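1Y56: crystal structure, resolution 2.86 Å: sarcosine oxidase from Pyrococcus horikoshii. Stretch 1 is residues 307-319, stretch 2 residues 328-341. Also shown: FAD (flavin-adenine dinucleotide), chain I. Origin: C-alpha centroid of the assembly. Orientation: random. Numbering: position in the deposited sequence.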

ATOM      1  N   TYR B 307     -38.594   0.875  14.948  1.00 30.31           N
ATOM      2  CA  TYR B 307     -39.575   1.401  14.014  1.00 30.33           C
ATOM      3  C   TYR B 307     -40.993   1.376  14.576  1.00 30.46           C
ATOM      4  O   TYR B 307     -41.420   0.382  15.160  1.00 30.58           O
ATOM      5  CB  TYR B 307     -39.559   0.591  12.718  1.00 30.07           C
ATOM      6  CG  TYR B 307     -38.205   0.424  12.085  1.00 29.96           C
ATOM      7  CD1 TYR B 307     -37.261   1.452  12.110  1.00 30.65           C
ATOM      8  CD2 TYR B 307     -37.876  -0.752  11.424  1.00 29.63           C
ATOM      9  CE1 TYR B 307     -36.015   1.294  11.513  1.00 31.05           C
ATOM     10  CE2 TYR B 307     -36.645  -0.919  10.826  1.00 29.93           C
ATOM     11  CZ  TYR B 307     -35.717   0.104  10.874  1.00 31.09           C
ATOM     12  OH  TYR B 307     -34.491  -0.070  10.272  1.00 32.56           O
ATOM     13  N   TYR B 308     -41.716   2.474  14.413  1.00 30.45           N
ATOM     14  CA  TYR B 308     -43.157   2.379  14.360  1.00 30.71           C
ATOM     15  C   TYR B 308     -43.412   2.278  12.863  1.00 30.91           C
ATOM     16  O   TYR B 308     -42.806   3.016  12.083  1.00 31.28           O
ATOM     17  CB  TYR B 308     -43.808   3.649  14.890  1.00 30.56           C
ATOM     18  CG  TYR B 308     -44.034   3.756  16.389  1.00 31.06           C
ATOM     19  CD1 TYR B 308     -43.323   2.964  17.315  1.00 31.51           C
ATOM     20  CD2 TYR B 308     -44.947   4.702  16.890  1.00 30.81           C
ATOM     21  CE1 TYR B 308     -43.538   3.106  18.705  1.00 31.53           C
ATOM     22  CE2 TYR B 308     -45.165   4.860  18.253  1.00 31.34           C
ATOM     23  CZ  TYR B 308     -44.467   4.064  19.162  1.00 32.39           C
ATOM     24  OH  TYR B 308     -44.717   4.248  20.509  1.00 32.06           O
ATOM     25  N   ALA B 309     -44.262   1.347  12.447  1.00 30.94           N
ATOM     26  CA  ALA B 309     -44.724   1.313  11.063  1.00 31.03           C
ATOM     27  C   ALA B 309     -46.053   2.054  11.004  1.00 31.46           C
ATOM     28  O   ALA B 309     -47.114   1.461  11.244  1.00 31.59           O
ATOM     29  CB  ALA B 309     -44.867  -0.106  10.563  1.00 30.70           C
ATOM     30  N   LYS B 310     -45.982   3.355  10.700  1.00 31.69           N
ATOM     31  CA  LYS B 310     -47.136   4.254  10.774  1.00 31.94           C
ATOM     32  C   LYS B 310     -48.018   4.283   9.523  1.00 31.72           C
ATOM     33  O   LYS B 310     -47.510   4.300   8.402  1.00 32.03           O
ATOM     34  CB  LYS B 310     -46.671   5.671  11.106  1.00 32.21           C
ATOM     35  CG  LYS B 310     -46.500   5.943  12.601  1.00 34.13           C
ATOM     36  CD  LYS B 310     -46.416   7.442  12.919  1.00 36.80           C
ATOM     37  CE  LYS B 310     -47.749   8.169  12.689  1.00 39.21           C
ATOM     38  NZ  LYS B 310     -47.644   9.641  12.946  1.00 40.55           N
ATOM     39  N   THR B 311     -49.335   4.287   9.732  1.00 31.27           N
ATOM     40  CA  THR B 311     -50.294   4.670   8.698  1.00 31.05           C
ATOM     41  C   THR B 311     -50.894   6.033   9.043  1.00 30.96           C
ATOM     42  O   THR B 311     -50.775   6.491  10.186  1.00 31.15           O
ATOM     43  CB  THR B 311     -51.441   3.664   8.568  1.00 31.02           C
ATOM     44  OG1 THR B 311     -52.142   3.575   9.815  1.00 31.21           O
ATOM     45  CG2 THR B 311     -50.924   2.295   8.149  1.00 31.02           C
ATOM     46  N   PRO B 312     -51.549   6.689   8.066  1.00 30.80           N
ATOM     47  CA  PRO B 312     -52.137   8.010   8.280  1.00 30.93           C
ATOM     48  C   PRO B 312     -53.166   8.083   9.406  1.00 31.18           C
ATOM     49  O   PRO B 312     -53.386   9.163   9.958  1.00 31.63           O
ATOM     50  CB  PRO B 312     -52.809   8.315   6.946  1.00 30.74           C
ATOM     51  CG  PRO B 312     -52.069   7.507   5.974  1.00 30.88           C
ATOM     52  CD  PRO B 312     -51.746   6.241   6.680  1.00 30.78           C
ATOM     53  N   ASP B 313     -53.793   6.959   9.739  1.00 31.20           N
ATOM     54  CA  ASP B 313     -54.757   6.941  10.835  1.00 31.20           C
ATOM     55  C   ASP B 313     -54.317   6.045  11.990  1.00 31.23           C
ATOM     56  O   ASP B 313     -55.143   5.602  12.779  1.00 31.61           O
ATOM     57  CB  ASP B 313     -56.161   6.570  10.342  1.00 30.94           C
ATOM     58  CG  ASP B 313     -56.238   5.161   9.769  1.00 32.00           C
ATOM     59  OD1 ASP B 313     -57.282   4.828   9.157  1.00 33.89           O
ATOM     60  OD2 ASP B 313     -55.269   4.383   9.919  1.00 31.86           O
ATOM     61  N   SER B 314     -53.020   5.768  12.088  1.00 31.07           N
ATOM     62  CA  SER B 314     -52.490   4.948  13.185  1.00 31.09           C
ATOM     63  C   SER B 314     -53.180   3.597  13.412  1.00 30.81           C
ATOM     64  O   SER B 314     -53.127   3.067  14.515  1.00 31.32           O
ATOM     65  CB  SER B 314     -52.478   5.738  14.493  1.00 30.97           C
ATOM     66  OG  SER B 314     -51.445   6.707  14.468  1.00 31.88           O
ATOM     67  N   ASN B 315     -53.814   3.054  12.376  1.00 30.17           N
ATOM     68  CA  ASN B 315     -54.394   1.716  12.414  1.00 29.76           C
ATOM     69  C   ASN B 315     -53.744   0.832  11.363  1.00 29.73           C
ATOM     70  O   ASN B 315     -53.370   1.314  10.300  1.00 29.97           O
ATOM     71  CB  ASN B 315     -55.899   1.765  12.165  1.00 29.75           C
ATOM     72  CG  ASN B 315     -56.680   2.179  13.393  1.00 29.73           C
ATOM     73  OD1 ASN B 315     -57.010   1.352  14.243  1.00 30.01           O
ATOM     74  ND2 ASN B 315     -57.001   3.459  13.481  1.00 28.45           N
ATOM     75  N   PRO B 316     -53.595  -0.470  11.650  1.00 29.60           N
ATOM     76  CA  PRO B 316     -52.984  -1.339  10.656  1.00 29.36           C
ATOM     77  C   PRO B 316     -53.823  -1.537   9.402  1.00 29.25           C
ATOM     78  O   PRO B 316     -54.977  -1.126   9.352  1.00 28.87           O
ATOM     79  CB  PRO B 316     -52.851  -2.660  11.403  1.00 29.51           C
ATOM     80  CG  PRO B 316     -53.879  -2.595  12.469  1.00 29.18           C
ATOM     81  CD  PRO B 316     -53.921  -1.199  12.888  1.00 29.35           C
ATOM     82  N   ALA B 317     -53.203  -2.139   8.392  1.00 29.54           N
ATOM     83  CA  ALA B 317     -53.897  -2.652   7.221  1.00 29.92           C
ATOM     84  C   ALA B 317     -53.886  -4.163   7.321  1.00 30.51           C
ATOM     85  O   ALA B 317     -52.834  -4.804   7.187  1.00 30.67           O
ATOM     86  CB  ALA B 317     -53.219  -2.213   5.956  1.00 29.67           C
ATOM     87  N   ILE B 318     -55.062  -4.719   7.594  1.00 31.04           N
ATOM     88  CA  ILE B 318     -55.229  -6.142   7.779  1.00 31.34           C
ATOM     89  C   ILE B 318     -56.380  -6.547   6.897  1.00 32.23           C
ATOM     90  O   ILE B 318     -57.521  -6.155   7.133  1.00 32.36           O
ATOM     91  CB  ILE B 318     -55.518  -6.485   9.250  1.00 31.18           C
ATOM     92  CG1 ILE B 318     -54.380  -5.961  10.145  1.00 30.79           C
ATOM     93  CG2 ILE B 318     -55.726  -7.988   9.418  1.00 30.08           C
ATOM     94  CD1 ILE B 318     -54.704  -5.924  11.628  1.00 29.96           C
ATOM     95  N   GLY B 319     -56.070  -7.304   5.855  1.00 33.24           N
ATOM     96  CA  GLY B 319     -57.100  -7.795   4.948  1.00 34.68           C
ATOM     97  C   GLY B 319     -56.593  -8.563   3.740  1.00 35.78           C
ATOM     98  O   GLY B 319     -55.381  -8.712   3.539  1.00 35.89           O
ATOM     99  N   TYR B 328     -52.450 -11.391   1.327  1.00 36.60           N
ATOM    100  CA  TYR B 328     -53.010 -10.751   2.509  1.00 35.42           C
ATOM    101  C   TYR B 328     -52.003  -9.809   3.124  1.00 34.38           C
ATOM    102  O   TYR B 328     -50.798  -9.946   2.923  1.00 34.16           O
ATOM    103  CB  TYR B 328     -53.429 -11.780   3.554  1.00 35.65           C
ATOM    104  CG  TYR B 328     -54.488 -12.749   3.098  1.00 35.34           C
ATOM    105  CD1 TYR B 328     -54.164 -13.828   2.285  1.00 35.11           C
ATOM    106  CD2 TYR B 328     -55.807 -12.596   3.499  1.00 35.34           C
ATOM    107  CE1 TYR B 328     -55.131 -14.720   1.870  1.00 36.87           C
ATOM    108  CE2 TYR B 328     -56.786 -13.485   3.103  1.00 36.15           C
ATOM    109  CZ  TYR B 328     -56.447 -14.554   2.286  1.00 36.94           C
ATOM    110  OH  TYR B 328     -57.416 -15.458   1.882  1.00 36.51           O
ATOM    111  N   ILE B 329     -52.507  -8.854   3.883  1.00 33.12           N
ATOM    112  CA  ILE B 329     -51.634  -7.936   4.563  1.00 32.21           C
ATOM    113  C   ILE B 329     -52.064  -7.834   6.028  1.00 32.07           C
ATOM    114  O   ILE B 329     -53.261  -7.794   6.334  1.00 31.90           O
ATOM    115  CB  ILE B 329     -51.574  -6.549   3.834  1.00 31.86           C
ATOM    116  CG1 ILE B 329     -50.397  -5.705   4.351  1.00 31.26           C
ATOM    117  CG2 ILE B 329     -52.911  -5.819   3.928  1.00 30.92           C
ATOM    118  CD1 ILE B 329     -50.023  -4.522   3.474  1.00 30.47           C
ATOM    119  N   ALA B 330     -51.070  -7.845   6.914  1.00 31.71           N
ATOM    120  CA  ALA B 330     -51.239  -7.532   8.328  1.00 31.46           C
ATOM    121  C   ALA B 330     -50.039  -6.703   8.770  1.00 31.45           C
ATOM    122  O   ALA B 330     -49.071  -7.245   9.315  1.00 31.29           O
ATOM    123  CB  ALA B 330     -51.329  -8.798   9.141  1.00 31.51           C
ATOM    124  N   ALA B 331     -50.098  -5.393   8.524  1.00 31.26           N
ATOM    125  CA  ALA B 331     -48.941  -4.514   8.720  1.00 31.05           C
ATOM    126  C   ALA B 331     -49.325  -3.059   9.000  1.00 31.08           C
ATOM    127  O   ALA B 331     -50.381  -2.595   8.579  1.00 31.18           O
ATOM    128  CB  ALA B 331     -48.028  -4.591   7.505  1.00 31.00           C
ATOM    129  N   GLY B 332     -48.456  -2.346   9.707  1.00 31.00           N
ATOM    130  CA  GLY B 332     -48.668  -0.931   9.992  1.00 30.73           C
ATOM    131  C   GLY B 332     -49.313  -0.717  11.346  1.00 30.84           C
ATOM    132  O   GLY B 332     -50.273   0.033  11.473  1.00 30.74           O
ATOM    133  N   PHE B 333     -48.774  -1.359  12.373  1.00 30.90           N
ATOM    134  CA  PHE B 333     -49.431  -1.347  13.670  1.00 30.90           C
ATOM    135  C   PHE B 333     -49.181  -0.080  14.484  1.00 30.86           C
ATOM    136  O   PHE B 333     -49.722   0.097  15.580  1.00 30.67           O
ATOM    137  CB  PHE B 333     -49.105  -2.620  14.434  1.00 31.15           C
ATOM    138  CG  PHE B 333     -49.652  -3.865  13.779  1.00 31.80           C
ATOM    139  CD1 PHE B 333     -50.980  -4.241  13.966  1.00 32.62           C
ATOM    140  CD2 PHE B 333     -48.848  -4.650  12.957  1.00 32.15           C
ATOM    141  CE1 PHE B 333     -51.500  -5.398  13.345  1.00 33.05           C
ATOM    142  CE2 PHE B 333     -49.357  -5.806  12.336  1.00 32.62           C
ATOM    143  CZ  PHE B 333     -50.684  -6.181  12.534  1.00 31.96           C
ATOM    144  N   SER B 334     -48.387   0.821  13.917  1.00 30.73           N
ATOM    145  CA  SER B 334     -48.271   2.181  14.432  1.00 30.85           C
ATOM    146  C   SER B 334     -48.022   2.256  15.943  1.00 30.55           C
ATOM    147  O   SER B 334     -48.542   3.140  16.611  1.00 30.61           O
ATOM    148  CB  SER B 334     -49.520   2.998  14.062  1.00 31.19           C
ATOM    149  OG  SER B 334     -49.916   2.767  12.714  1.00 32.06           O
ATOM    150  N   GLY B 335     -47.223   1.331  16.471  1.00 30.27           N
ATOM    151  CA  GLY B 335     -46.717   1.447  17.831  1.00 29.86           C
ATOM    152  C   GLY B 335     -47.380   0.540  18.849  1.00 29.87           C
ATOM    153  O   GLY B 335     -46.909   0.425  19.986  1.00 30.36           O
ATOM    154  N   HIS B 336     -48.471  -0.107  18.457  1.00 29.17           N
ATOM    155  CA  HIS B 336     -49.219  -0.950  19.370  1.00 28.31           C
ATOM    156  C   HIS B 336     -49.560  -2.287  18.718  1.00 28.26           C
ATOM    157  O   HIS B 336     -50.585  -2.894  19.017  1.00 28.31           O
ATOM    158  CB  HIS B 336     -50.478  -0.220  19.840  1.00 28.15           C
ATOM    159  CG  HIS B 336     -51.344   0.275  18.723  1.00 27.92           C
ATOM    160  ND1 HIS B 336     -51.371   1.596  18.332  1.00 27.61           N
ATOM    161  CD2 HIS B 336     -52.212  -0.374  17.910  1.00 27.41           C
ATOM    162  CE1 HIS B 336     -52.219   1.741  17.329  1.00 27.92           C
ATOM    163  NE2 HIS B 336     -52.738   0.560  17.049  1.00 27.65           N
ATOM    164  N   GLY B 337     -48.689  -2.746  17.827  1.00 28.12           N
ATOM    165  CA  GLY B 337     -48.897  -4.017  17.148  1.00 27.88           C
ATOM    166  C   GLY B 337     -48.527  -5.254  17.941  1.00 27.81           C
ATOM    167  O   GLY B 337     -48.989  -6.345  17.621  1.00 28.21           O
ATOM    168  N   PHE B 338     -47.690  -5.109  18.966  1.00 27.55           N
ATOM    169  CA  PHE B 338     -47.333  -6.265  19.800  1.00 27.40           C
ATOM    170  C   PHE B 338     -48.546  -6.783  20.583  1.00 27.61           C
ATOM    171  O   PHE B 338     -48.867  -7.967  20.513  1.00 27.47           O
ATOM    172  CB  PHE B 338     -46.161  -5.939  20.728  1.00 26.98           C
ATOM    173  CG  PHE B 338     -46.039  -6.855  21.907  1.00 25.88           C
ATOM    174  CD1 PHE B 338     -46.283  -6.383  23.194  1.00 25.73           C
ATOM    175  CD2 PHE B 338     -45.666  -8.183  21.747  1.00 25.70           C
ATOM    176  CE1 PHE B 338     -46.162  -7.233  24.313  1.00 25.40           C
ATOM    177  CE2 PHE B 338     -45.545  -9.044  22.859  1.00 24.42           C
ATOM    178  CZ  PHE B 338     -45.792  -8.567  24.136  1.00 24.56           C
ATOM    179  N   MET B 339     -49.220  -5.881  21.296  1.00 27.61           N
ATOM    180  CA  MET B 339     -50.422  -6.214  22.048  1.00 27.38           C
ATOM    181  C   MET B 339     -51.533  -6.826  21.185  1.00 27.52           C
ATOM    182  O   MET B 339     -52.259  -7.709  21.636  1.00 27.53           O
ATOM    183  CB  MET B 339     -50.928  -4.995  22.809  1.00 27.22           C
ATOM    184  CG  MET B 339     -51.288  -3.794  21.966  1.00 26.76           C
ATOM    185  SD  MET B 339     -51.777  -2.400  23.017  1.00 27.75           S
ATOM    186  CE  MET B 339     -50.241  -1.497  23.276  1.00 28.04           C
ATOM    187  N   MET B 340     -51.646  -6.384  19.937  1.00 27.57           N
ATOM    188  CA  MET B 340     -52.715  -6.873  19.062  1.00 27.72           C
ATOM    189  C   MET B 340     -52.486  -8.292  18.539  1.00 27.82           C
ATOM    190  O   MET B 340     -53.440  -8.993  18.187  1.00 27.73           O
ATOM    191  CB  MET B 340     -52.895  -5.932  17.873  1.00 27.49           C
ATOM    192  CG  MET B 340     -53.680  -4.684  18.174  1.00 28.01           C
ATOM    193  SD  MET B 340     -53.837  -3.604  16.743  1.00 28.67           S
ATOM    194  CE  MET B 340     -54.837  -4.614  15.645  1.00 28.54           C
ATOM    195  N   ALA B 341     -51.220  -8.699  18.489  1.00 27.87           N
ATOM    196  CA  ALA B 341     -50.795  -9.854  17.707  1.00 28.02           C
ATOM    197  C   ALA B 341     -51.642 -11.114  17.865  1.00 28.43           C
ATOM    198  O   ALA B 341     -52.101 -11.653  16.861  1.00 28.67           O
ATOM    199  CB  ALA B 341     -49.315 -10.148  17.942  1.00 28.16           C
TER
HETATM  200  PA  FAD I 800     -41.623  -6.876  13.168  1.00 25.01           P
HETATM  201  O1A FAD I 800     -40.718  -5.810  12.627  1.00 25.46           O
HETATM  202  O2A FAD I 800     -41.419  -7.335  14.588  1.00 26.88           O
HETATM  203  O5B FAD I 800     -41.600  -8.122  12.159  1.00 24.28           O
HETATM  204  C5B FAD I 800     -41.405  -7.939  10.766  1.00 23.45           C
HETATM  205  C4B FAD I 800     -40.328  -8.919  10.347  1.00 24.12           C
HETATM  206  O4B FAD I 800     -40.332  -9.041   8.929  1.00 24.34           O
HETATM  207  C3B FAD I 800     -38.924  -8.471  10.748  1.00 24.00           C
HETATM  208  O3B FAD I 800     -38.375  -9.393  11.705  1.00 23.42           O
HETATM  209  C2B FAD I 800     -38.140  -8.463   9.447  1.00 22.97           C
HETATM  210  O2B FAD I 800     -36.884  -9.119   9.520  1.00 22.18           O
HETATM  211  C1B FAD I 800     -38.996  -9.278   8.517  1.00 23.12           C
HETATM  212  N9A FAD I 800     -38.763  -8.920   7.101  1.00 23.71           N
HETATM  213  C8A FAD I 800     -38.702  -7.691   6.555  1.00 22.88           C
HETATM  214  N7A FAD I 800     -38.444  -7.828   5.233  1.00 23.06           N
HETATM  215  C5A FAD I 800     -38.346  -9.145   4.966  1.00 23.59           C
HETATM  216  C6A FAD I 800     -38.111  -9.885   3.811  1.00 24.50           C
HETATM  217  N6A FAD I 800     -37.923  -9.262   2.621  1.00 24.89           N
HETATM  218  N1A FAD I 800     -38.076 -11.229   3.886  1.00 24.91           N
HETATM  219  C2A FAD I 800     -38.264 -11.872   5.058  1.00 24.45           C
HETATM  220  N3A FAD I 800     -38.495 -11.188   6.190  1.00 23.35           N
HETATM  221  C4A FAD I 800     -38.545  -9.829   6.155  1.00 23.62           C
HETATM  222  N1  FAD I 800     -46.243  -2.431  20.622  1.00 24.64           N
HETATM  223  C2  FAD I 800     -47.061  -2.747  21.643  1.00 24.60           C
HETATM  224  O2  FAD I 800     -48.101  -3.386  21.398  1.00 24.58           O
HETATM  225  N3  FAD I 800     -46.798  -2.397  22.917  1.00 24.36           N
HETATM  226  C4  FAD I 800     -45.689  -1.711  23.256  1.00 24.96           C
HETATM  227  O4  FAD I 800     -45.456  -1.403  24.450  1.00 25.23           O
HETATM  228  C4X FAD I 800     -44.797  -1.335  22.259  1.00 25.07           C
HETATM  229  N5  FAD I 800     -43.661  -0.638  22.516  1.00 24.76           N
HETATM  230  C5X FAD I 800     -42.814  -0.302  21.508  1.00 24.58           C
HETATM  231  C6  FAD I 800     -41.650   0.414  21.815  1.00 23.77           C
HETATM  232  C7  FAD I 800     -40.751   0.771  20.805  1.00 24.46           C
HETATM  233  C7M FAD I 800     -39.500   1.546  21.154  1.00 23.39           C
HETATM  234  C8  FAD I 800     -41.030   0.406  19.480  1.00 25.03           C
HETATM  235  C8M FAD I 800     -40.118   0.757  18.370  1.00 24.17           C
HETATM  236  C9  FAD I 800     -42.188  -0.306  19.170  1.00 24.87           C
HETATM  237  C9A FAD I 800     -43.087  -0.672  20.173  1.00 24.58           C
HETATM  238  N10 FAD I 800     -44.200  -1.362  19.845  1.00 24.39           N
HETATM  239  C10 FAD I 800     -45.117  -1.732  20.858  1.00 25.16           C
HETATM  240  C1' FAD I 800     -44.466  -1.704  18.452  1.00 23.57           C
HETATM  241  C2' FAD I 800     -44.265  -3.177  18.213  1.00 23.27           C
HETATM  242  O2' FAD I 800     -42.873  -3.440  18.333  1.00 24.50           O
HETATM  243  C3' FAD I 800     -44.695  -3.489  16.798  1.00 22.91           C
HETATM  244  O3' FAD I 800     -46.045  -3.049  16.602  1.00 21.67           O
HETATM  245  C4' FAD I 800     -44.597  -4.983  16.551  1.00 23.31           C
HETATM  246  O4' FAD I 800     -43.260  -5.464  16.779  1.00 23.52           O
HETATM  247  C5' FAD I 800     -45.006  -5.316  15.128  1.00 22.99           C
HETATM  248  O5' FAD I 800     -44.659  -6.682  14.950  1.00 23.09           O
HETATM  249  P   FAD I 800     -44.447  -7.225  13.475  1.00 23.08           P
HETATM  250  O1P FAD I 800     -45.589  -6.703  12.643  1.00 22.91           O
HETATM  251  O2P FAD I 800     -44.172  -8.697  13.594  1.00 23.48           O
HETATM  252  O3P FAD I 800     -43.145  -6.386  13.030  1.00 25.01           O
HETATM  253  O   HOH W   1     -55.059  -0.213  15.564  1.00 34.17           O

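Stretch 2 enters as a strand antiparallel to the end of stretch 1. Ile329 and Gly319 form a reciprocal pair: Ile329 N donates to Gly319 O at 2.9 Å and Gly319 N to Ile329 O at 2.9 Å. Ala330 faces Ile318 as a non-hydrogen-bonded pair, so their CA atoms lie closer, 4.3 Å apart, than the 5.5 Å of the bonded pairs. Ala331 repeats the reciprocal pattern, with Ala317 N to Ala331 O at 2.9 Å (175° at the hydrogen) and Ala331 N to Ala317 O at 3.1 Å.

At Gly332 the strand ends. Its phi/psi of 95/49° call for glycine, and a CB would sit 3.0 Å from Thr311 CG2. The Phe333 ring packs against Pro316 (CD1 to Pro316 CB, 3.5 Å) and Ile318 (CE1 to Ile318 CD1, 3.7 Å). Ser334, within the type I' turn from Phe333 to His336, donates N to Ala309 O (3.0 Å, 139°). Its OG donates to Gly332 O (3.0 Å) and accepts a weak bond from Thr311 N (3.4 Å). Gly335 CA lies 3.5 Å from the Tyr308 ring centroid, 3° off the normal; a CB would clash with Tyr308 CE2. One water bridges His336 NE2 (2.9 Å) and Asn315 OD1 (2.8 Å). Finally, Met340 CE reaches Pro316 CG at 3.9 Å.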